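Local coordinates for 3-polyprenyl-4-hydroxybenzoate decarboxylase and related decarboxylases (Pelotomaculum thermopropionicum, PDB 6H6X), which is a UbiD-family decarboxylase, HmfF, that uses prenylated FMN and can also run in reverse, carboxylating 2-furoic acid to 2,5-furandicarboxylic acid, at residues 145-150 and 208-213; 166-171 and 201-206. The protein carries 8 engineered substitutions. One frame throughout, in Å; residues are numbered along the deposited sequence.

Following the chain from the N terminus, residues 145-150 come first, at the start of strand 146-157. The chain then reaches 166-171, where helix 169-179 begins, and runs on to the loop 201-206, which folds back on 166-171 and closes interaction 2. A few residues later, at 208-213, helix 210-217 starts and returns to the strand, closing interaction 1. Interaction 2 is therefore nested inside the loop closed by interaction 1, and their centres lie about 9 Å apart. Together they tie a strand of the large antiparallel sheet, the N-terminal ends of two helices and the loop 201-206 around the manganese, the potassium and the phosphate of prenylated FMN.

Interaction 1 (145-150 and 208-213); sequences VRNVSI and VDELEI. With MN (manganese (II) ion), chain H; K (potassium ion), chain G; 4LU (1-deoxy-5-O-phosphono-1-(3,3,4,5-tetramethyl-9,11-dioxo-2,3,8,9,10,11-hexahydro-7H-quinolino[1,8-fg]pteridin-12-ium-7-y l)-D-ribitol), chain I.
Glu210, in the first turn of helix 210-217, reaches across to Val148 on strand 146-157. Its CB packs 3.8 Å from Val148 CB. CG lies near the potassium and Val148 O, and the bend beyond it (chi2 95°) sets CD close to the same carbonyl oxygen. The carboxylate oxygens then divide the work. OE1 takes the N-H of Val148 at 2.9 Å, met from above the carboxylate plane. OE2 binds the manganese at 2.3 Å and the potassium at 2.6 Å, so one oxygen bridges both ions. The phosphate oxygen O2P of the prenylated FMN is a second bridge, and the two cations probably offset the negative charge gathered here. The strand contributes Asn147 OD1, 1.9 Å from the manganese, Asn147 ND2, which donates to O2P, and Val148 O, a potassium ligand. His169 also binds the manganese; Ser200 O and Ala202 O also bind the potassium.

Nearby, Arg146 grips Asp209 side-on: NE at 2.7 Å and NH2 at 2.6 Å both donate to OD2, with the guanidinium and carboxylate planes 61° apart. Asp209 OD1 caps the helix by accepting from Leu211 N at 2.8 Å, so the salt bridge fixes the N-cap residue to the strand. Leu211 lays CD1 over one guanidinium face, while its CG and CD2 meet Val148 CG2.

On the sheet side, Asn147 and Ser149 make backbone hydrogen bonds to Ala138 and Leu136 of strand 130-139. Leu224 of strand 223-226 touches both Arg146 and Leu211, and Phe173 of helix 169-179 packs on Asn147.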
loop_
_atom_site.group_PDB
_atom_site.type_symbol
_atom_site.label_atom_id
_atom_site.label_comp_id
_atom_site.label_asym_id
_atom_site.label_seq_id
_atom_site.Cartn_x
_atom_site.Cartn_y
_atom_site.Cartn_z
ATOM N N VAL B 145 8.847 13.757 -41.642
ATOM C CA VAL B 145 9.151 12.827 -40.557
ATOM C C VAL B 145 7.891 12.135 -39.970
ATOM O O VAL B 145 6.791 12.712 -39.946
ATOM C CB VAL B 145 9.952 13.499 -39.413
ATOM C CG1 VAL B 145 11.300 14.009 -39.935
ATOM C CG2 VAL B 145 9.132 14.599 -38.712
ATOM N N ARG B 146 8.088 10.901 -39.515
ATOM C CA ARG B 146 7.025 10.078 -38.970
ATOM C C ARG B 146 6.957 10.174 -37.440
ATOM O O ARG B 146 7.992 10.142 -36.769
ATOM C CB ARG B 146 7.257 8.633 -39.367
ATOM C CG ARG B 146 6.063 7.739 -39.101
ATOM C CD ARG B 146 6.150 6.518 -40.010
ATOM N NE ARG B 146 7.403 5.797 -39.796
ATOM C CZ ARG B 146 7.917 4.881 -40.620
ATOM N NH1 ARG B 146 7.305 4.517 -41.724
ATOM N NH2 ARG B 146 9.040 4.288 -40.294
ATOM N N ASN B 147 5.734 10.253 -36.912
ATOM C CA ASN B 147 5.467 10.209 -35.479
ATOM C C ASN B 147 4.363 9.188 -35.149
ATOM O O ASN B 147 3.440 8.997 -35.920
ATOM C CB ASN B 147 5.031 11.598 -35.010
ATOM C CG ASN B 147 5.095 11.768 -33.489
ATOM O OD1 ASN B 147 6.177 11.996 -32.930
ATOM N ND2 ASN B 147 3.912 11.695 -32.809
ATOM N N VAL B 148 4.454 8.593 -33.964
ATOM C CA VAL B 148 3.444 7.707 -33.440
ATOM C C VAL B 148 3.039 8.215 -32.035
ATOM O O VAL B 148 3.885 8.553 -31.236
ATOM C CB VAL B 148 3.995 6.291 -33.328
ATOM C CG1 VAL B 148 2.921 5.303 -32.904
ATOM C CG2 VAL B 148 4.701 5.898 -34.634
ATOM N N SER B 149 1.745 8.245 -31.766
ATOM C CA SER B 149 1.195 8.542 -30.441
ATOM C C SER B 149 -0.155 7.828 -30.263
ATOM O O SER B 149 -0.735 7.317 -31.231
ATOM C CB SER B 149 1.007 10.078 -30.284
ATOM O OG SER B 149 0.478 10.660 -31.473
ATOM N N ILE B 150 -0.656 7.812 -29.027
ATOM C CA ILE B 150 -1.944 7.189 -28.751
ATOM C C ILE B 150 -2.911 8.277 -28.310
ATOM O O ILE B 150 -2.630 9.022 -27.369
ATOM C CB ILE B 150 -1.826 6.109 -27.649
ATOM C CG1 ILE B 150 -0.984 4.953 -28.158
ATOM C CG2 ILE B 150 -3.223 5.608 -27.218
ATOM C CD1 ILE B 150 -0.834 3.820 -27.147
ATOM N N VAL B 208 12.065 12.125 -34.142
ATOM C CA VAL B 208 12.464 10.708 -34.060
ATOM C C VAL B 208 11.234 9.811 -34.106
ATOM O O VAL B 208 10.242 10.005 -33.392
ATOM C CB VAL B 208 13.444 10.369 -32.903
ATOM C CG1 VAL B 208 12.942 10.860 -31.588
ATOM C CG2 VAL B 208 13.711 8.874 -32.812
ATOM N N ASP B 209 11.342 8.820 -34.980
ATOM C CA ASP B 209 10.233 7.991 -35.385
ATOM C C ASP B 209 10.075 6.900 -34.327
ATOM O O ASP B 209 10.950 6.040 -34.128
ATOM C CB ASP B 209 10.536 7.429 -36.784
ATOM C CG ASP B 209 9.520 6.414 -37.264
ATOM O OD1 ASP B 209 8.514 6.155 -36.576
ATOM O OD2 ASP B 209 9.744 5.866 -38.362
ATOM N N GLU B 210 8.947 6.941 -33.623
ATOM C CA GLU B 210 8.705 5.906 -32.616
ATOM C C GLU B 210 8.605 4.497 -33.160
ATOM O O GLU B 210 8.862 3.554 -32.419
ATOM C CB GLU B 210 7.503 6.238 -31.759
ATOM C CG GLU B 210 7.785 7.452 -30.896
ATOM C CD GLU B 210 7.304 8.755 -31.506
ATOM O OE1 GLU B 210 7.125 8.887 -32.757
ATOM O OE2 GLU B 210 7.068 9.651 -30.678
ATOM N N LEU B 211 8.296 4.317 -34.430
ATOM C CA LEU B 211 8.324 2.924 -34.999
ATOM C C LEU B 211 9.759 2.353 -35.036
ATOM O O LEU B 211 9.961 1.165 -34.863
ATOM C CB LEU B 211 7.694 2.889 -36.393
ATOM C CG LEU B 211 6.217 3.252 -36.476
ATOM C CD1 LEU B 211 5.728 3.072 -37.912
ATOM C CD2 LEU B 211 5.342 2.424 -35.537
ATOM N N GLU B 212 10.738 3.228 -35.203
ATOM C CA GLU B 212 12.168 2.877 -35.137
ATOM C C GLU B 212 12.630 2.575 -33.736
ATOM O O GLU B 212 13.461 1.682 -33.517
ATOM C CB GLU B 212 13.016 3.993 -35.779
ATOM C CG GLU B 212 12.719 4.080 -37.260
ATOM C CD GLU B 212 13.603 5.037 -38.046
ATOM O OE1 GLU B 212 14.254 5.940 -37.465
ATOM O OE2 GLU B 212 13.614 4.902 -39.285
ATOM N N ILE B 213 12.035 3.253 -32.761
ATOM C CA ILE B 213 12.258 2.894 -31.375
ATOM C C ILE B 213 11.701 1.495 -31.104
ATOM O O ILE B 213 12.363 0.635 -30.516
ATOM C CB ILE B 213 11.677 3.959 -30.432
ATOM C CG1 ILE B 213 12.407 5.294 -30.643
ATOM C CG2 ILE B 213 11.871 3.537 -28.981
ATOM C CD1 ILE B 213 11.668 6.490 -30.083
HETATM MN MN MN H . 7.024 11.916 -31.221
HETATM K K K G . 5.147 9.557 -28.889
HETATM C C9 4LU I . -1.589 7.521 -24.003
HETATM C C8 4LU I . -2.060 6.216 -23.670
HETATM C C7 4LU I . -3.420 5.918 -23.542
HETATM C C10 4LU I . -2.907 10.896 -25.010
HETATM C C6 4LU I . -4.397 7.080 -23.520
HETATM N N3 4LU I . -4.602 12.574 -26.459
HETATM C C2 4LU I . -3.258 12.840 -26.395
HETATM C C13 4LU I . -6.693 5.795 -22.813
HETATM C C5 4LU I . -5.946 6.965 -23.421
HETATM C C1 4LU I . -6.058 9.419 -23.567
HETATM O O2 4LU I . -2.789 13.849 -27.008
HETATM N N1 4LU I . -2.429 12.009 -25.694
HETATM C C4 4LU I . -5.171 11.506 -25.826
HETATM O O4 4LU I . -6.406 11.288 -25.924
HETATM C C4A 4LU I . -4.287 10.584 -25.030
HETATM N N5 4LU I . -4.787 9.416 -24.364
HETATM C C3 4LU I . -6.707 8.240 -23.535
HETATM C C12 4LU I . -6.257 6.576 -24.895
HETATM C C5A 4LU I . -3.896 8.360 -24.029
HETATM C C7M 4LU I . -3.875 4.506 -23.173
HETATM C C8M 4LU I . -0.987 5.170 -23.535
HETATM C C9A 4LU I . -2.437 8.639 -24.152
HETATM N N10 4LU I . -2.032 10.018 -24.319
HETATM C "C1'" 4LU I . -0.624 10.408 -24.270
HETATM C "C2'" 4LU I . 0.181 10.344 -25.588
HETATM O "O2'" 4LU I . -0.054 9.154 -26.348
HETATM C "C3'" 4LU I . 1.658 10.368 -25.227
HETATM O "O3'" 4LU I . 1.908 11.446 -24.320
HETATM C "C4'" 4LU I . 2.554 10.440 -26.467
HETATM O "O4'" 4LU I . 3.931 10.017 -26.232
HETATM C "C5'" 4LU I . 2.638 11.803 -27.133
HETATM O "O5'" 4LU I . 3.538 11.507 -28.223
HETATM P P 4LU I . 4.350 12.651 -29.044
HETATM O O2P 4LU I . 5.007 11.956 -30.250
HETATM O O3P 4LU I . 3.270 13.655 -29.541
HETATM O O1P 4LU I . 5.376 13.180 -28.040
HETATM O O HOH W 1 7.742 11.905 -28.938
#

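Interaction 2 (166-171 and 201-206). With MN (manganese (II) ion), chain H; K (potassium ion), chain G; 4LU (1-deoxy-5-O-phosphono-1-(3,3,4,5-tetramethyl-9,11-dioxo-2,3,8,9,10,11-hexahydro-7H-quinolino[1,8-fg]pteridin-12-ium-7-y l)-D-ribitol), chain I.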
loop_
_atom_site.group_PDB
_atom_site.type_symbol
_atom_site.label_atom_id
_atom_site.label_comp_id
_atom_site.label_asym_id
_atom_site.label_seq_id
_atom_site.Cartn_x
_atom_site.Cartn_y
_atom_site.Cartn_z
ATOM N N LEU B 166 -3.525 16.567 -27.633
ATOM C CA LEU B 166 -2.789 17.495 -26.765
ATOM C C LEU B 166 -1.694 18.214 -27.585
ATOM O O LEU B 166 -1.293 17.716 -28.642
ATOM C CB LEU B 166 -2.184 16.745 -25.569
ATOM C CG LEU B 166 -3.222 16.031 -24.687
ATOM C CD1 LEU B 166 -2.545 15.115 -23.655
ATOM C CD2 LEU B 166 -4.170 17.021 -24.027
ATOM N N PRO B 167 -1.224 19.396 -27.129
ATOM C CA PRO B 167 -0.209 20.156 -27.885
ATOM C C PRO B 167 1.216 19.539 -27.816
ATOM O O PRO B 167 2.084 19.996 -27.060
ATOM C CB PRO B 167 -0.281 21.550 -27.242
ATOM C CG PRO B 167 -0.694 21.263 -25.836
ATOM C CD PRO B 167 -1.703 20.147 -25.955
ATOM N N ARG B 168 1.411 18.498 -28.626
ATOM C CA ARG B 168 2.657 17.710 -28.708
ATOM C C ARG B 168 2.937 17.525 -30.234
ATOM O O ARG B 168 2.589 18.400 -31.026
ATOM C CB ARG B 168 2.521 16.364 -27.957
ATOM C CG ARG B 168 2.353 16.395 -26.428
ATOM C CD ARG B 168 3.667 16.586 -25.660
ATOM N NE ARG B 168 4.776 15.739 -26.144
ATOM C CZ ARG B 168 6.058 16.111 -26.295
ATOM N NH1 ARG B 168 6.484 17.339 -25.995
ATOM N NH2 ARG B 168 6.945 15.227 -26.760
ATOM N N HIS B 169 3.497 16.398 -30.680
ATOM C CA HIS B 169 3.916 16.282 -32.078
ATOM C C HIS B 169 2.790 16.194 -33.104
ATOM O O HIS B 169 2.860 16.849 -34.134
ATOM C CB HIS B 169 4.922 15.146 -32.257
ATOM C CG HIS B 169 6.159 15.332 -31.434
ATOM N ND1 HIS B 169 6.987 14.295 -31.082
ATOM C CD2 HIS B 169 6.689 16.448 -30.865
ATOM C CE1 HIS B 169 7.977 14.757 -30.341
ATOM N NE2 HIS B 169 7.826 16.063 -30.199
ATOM N N LEU B 170 1.764 15.390 -32.869
ATOM C CA LEU B 170 0.685 15.293 -33.819
ATOM C C LEU B 170 0.008 16.656 -34.031
ATOM O O LEU B 170 -0.364 17.008 -35.135
ATOM C CB LEU B 170 -0.334 14.288 -33.322
ATOM C CG LEU B 170 -1.503 14.082 -34.284
ATOM C CD1 LEU B 170 -1.006 13.602 -35.652
ATOM C CD2 LEU B 170 -2.505 13.110 -33.687
ATOM N N TRP B 171 -0.175 17.401 -32.950
ATOM C CA TRP B 171 -0.710 18.768 -33.025
ATOM C C TRP B 171 0.127 19.682 -33.937
ATOM O O TRP B 171 -0.415 20.417 -34.766
ATOM C CB TRP B 171 -0.776 19.354 -31.620
ATOM C CG TRP B 171 -1.368 20.714 -31.562
ATOM C CD1 TRP B 171 -0.706 21.886 -31.314
ATOM C CD2 TRP B 171 -2.745 21.057 -31.755
ATOM N NE1 TRP B 171 -1.586 22.931 -31.349
ATOM C CE2 TRP B 171 -2.847 22.462 -31.606
ATOM C CE3 TRP B 171 -3.908 20.314 -32.033
ATOM C CZ2 TRP B 171 -4.079 23.159 -31.714
ATOM C CZ3 TRP B 171 -5.145 21.010 -32.155
ATOM C CH2 TRP B 171 -5.209 22.421 -31.990
ATOM N N GLN B 201 4.883 5.771 -26.571
ATOM C CA GLN B 201 4.910 6.699 -25.434
ATOM C C GLN B 201 6.259 7.369 -25.190
ATOM O O GLN B 201 6.404 8.109 -24.246
ATOM C CB GLN B 201 4.460 5.933 -24.170
ATOM C CG GLN B 201 3.063 5.364 -24.331
ATOM C CD GLN B 201 2.075 6.477 -24.683
ATOM O OE1 GLN B 201 1.563 6.597 -25.841
ATOM N NE2 GLN B 201 1.831 7.332 -23.700
ATOM N N ALA B 202 7.272 7.086 -25.991
ATOM C CA ALA B 202 8.540 7.864 -25.900
ATOM C C ALA B 202 8.306 9.361 -26.156
ATOM O O ALA B 202 7.612 9.774 -27.127
ATOM C CB ALA B 202 9.594 7.343 -26.858
ATOM N N THR B 203 8.873 10.148 -25.254
ATOM C CA THR B 203 8.848 11.595 -25.325
ATOM C C THR B 203 10.227 11.958 -25.850
ATOM O O THR B 203 11.238 11.707 -25.188
ATOM C CB THR B 203 8.595 12.220 -23.933
ATOM O OG1 THR B 203 7.466 11.588 -23.306
ATOM C CG2 THR B 203 8.359 13.741 -24.043
ATOM N N THR B 204 10.258 12.498 -27.059
ATOM C CA THR B 204 11.509 12.785 -27.745
ATOM C C THR B 204 11.460 14.179 -28.331
ATOM O O THR B 204 10.403 14.850 -28.312
ATOM C CB THR B 204 11.780 11.793 -28.895
ATOM O OG1 THR B 204 11.004 12.168 -30.060
ATOM C CG2 THR B 204 11.478 10.330 -28.474
ATOM N N ARG B 205 12.603 14.603 -28.862
ATOM C CA ARG B 205 12.668 15.858 -29.606
ATOM C C ARG B 205 11.930 15.625 -30.931
ATOM O O ARG B 205 11.607 14.490 -31.291
ATOM C CB ARG B 205 14.116 16.366 -29.774
ATOM C CG ARG B 205 14.760 16.096 -31.137
ATOM C CD ARG B 205 16.175 15.558 -31.016
ATOM N NE ARG B 205 16.475 14.757 -32.205
ATOM C CZ ARG B 205 17.287 13.702 -32.260
ATOM N NH1 ARG B 205 17.953 13.263 -31.184
ATOM N NH2 ARG B 205 17.450 13.079 -33.433
ATOM N N LEU B 206 11.694 16.708 -31.660
ATOM C CA LEU B 206 10.616 16.764 -32.654
ATOM C C LEU B 206 10.647 15.740 -33.819
ATOM O O LEU B 206 9.589 15.442 -34.388
ATOM C CB LEU B 206 10.500 18.200 -33.185
ATOM C CG LEU B 206 9.327 18.573 -34.094
ATOM C CD1 LEU B 206 7.993 18.119 -33.521
ATOM C CD2 LEU B 206 9.330 20.079 -34.324
HETATM MN MN MN H . 7.024 11.916 -31.221
HETATM K K K G . 5.147 9.557 -28.889
HETATM C C9 4LU I . -1.589 7.521 -24.003
HETATM C C8 4LU I . -2.060 6.216 -23.670
HETATM C C7 4LU I . -3.420 5.918 -23.542
HETATM C C10 4LU I . -2.907 10.896 -25.010
HETATM C C6 4LU I . -4.397 7.080 -23.520
HETATM N N3 4LU I . -4.602 12.574 -26.459
HETATM C C2 4LU I . -3.258 12.840 -26.395
HETATM C C13 4LU I . -6.693 5.795 -22.813
HETATM C C5 4LU I . -5.946 6.965 -23.421
HETATM C C1 4LU I . -6.058 9.419 -23.567
HETATM O O2 4LU I . -2.789 13.849 -27.008
HETATM N N1 4LU I . -2.429 12.009 -25.694
HETATM C C4 4LU I . -5.171 11.506 -25.826
HETATM O O4 4LU I . -6.406 11.288 -25.924
HETATM C C4A 4LU I . -4.287 10.584 -25.030
HETATM N N5 4LU I . -4.787 9.416 -24.364
HETATM C C3 4LU I . -6.707 8.240 -23.535
HETATM C C12 4LU I . -6.257 6.576 -24.895
HETATM C C5A 4LU I . -3.896 8.360 -24.029
HETATM C C7M 4LU I . -3.875 4.506 -23.173
HETATM C C8M 4LU I . -0.987 5.170 -23.535
HETATM C C9A 4LU I . -2.437 8.639 -24.152
HETATM N N10 4LU I . -2.032 10.018 -24.319
HETATM C "C1'" 4LU I . -0.624 10.408 -24.270
HETATM C "C2'" 4LU I . 0.181 10.344 -25.588
HETATM O "O2'" 4LU I . -0.054 9.154 -26.348
HETATM C "C3'" 4LU I . 1.658 10.368 -25.227
HETATM O "O3'" 4LU I . 1.908 11.446 -24.320
HETATM C "C4'" 4LU I . 2.554 10.440 -26.467
HETATM O "O4'" 4LU I . 3.931 10.017 -26.232
HETATM C "C5'" 4LU I . 2.638 11.803 -27.133
HETATM O "O5'" 4LU I . 3.538 11.507 -28.223
HETATM P P 4LU I . 4.350 12.651 -29.044
HETATM O O2P 4LU I . 5.007 11.956 -30.250
HETATM O O3P 4LU I . 3.270 13.655 -29.541
HETATM O O1P 4LU I . 5.376 13.180 -28.040
HETATM O O HOH W 1 7.742 11.905 -28.938
#
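His169 and Arg168, at the N-terminal end of helix 169-179, meet Thr203, Thr204 and Leu206 of the loop 201-206 beside the phosphate of prenylated FMN. Residues 201-206 start with Gln201, whose CD lies 3.5 Å from the cofactor methyl C8M. An alanine here would probably open a gap beside that methyl, leaving the cofactor less firmly packed on this side. Next, Ala202 O binds the potassium at 3.0 Å and also accepts from a water. That water is a manganese ligand, donates to phosphate O1P and accepts from Thr204 N, thus linking loop, metal and cofactor. The Thr203 side chain crosses that of Arg168 at about a right angle, its CG2 3.4 Å from Arg168 NH2. The same NH2 donates to O1P at 2.9 Å, with a weak bond from NE alongside.

At Thr204 the backbone O lies at the edge of the His169 ring, 3.2 Å from CE1. At Leu206, CA makes an off-centre CH-pi contact, 4.2 Å from the ring centroid of His169. CG is anti to the backbone N (chi1 -172°), and CD1 beyond it touches His169 CD2 at 3.4 Å. Leu206 O lies over one face of the imidazole and O1P over the other, while ND1 binds the manganese at 2.4 Å. His169 N donates to O3P, so the phosphate sits at the helix N terminus, where the helix dipole would probably favour its charge.

Around the contact, Val86 of helix 75-87 touches Ala202 and Thr204, and Leu170 packs on Leu136 and Ala138 of strand 130-139.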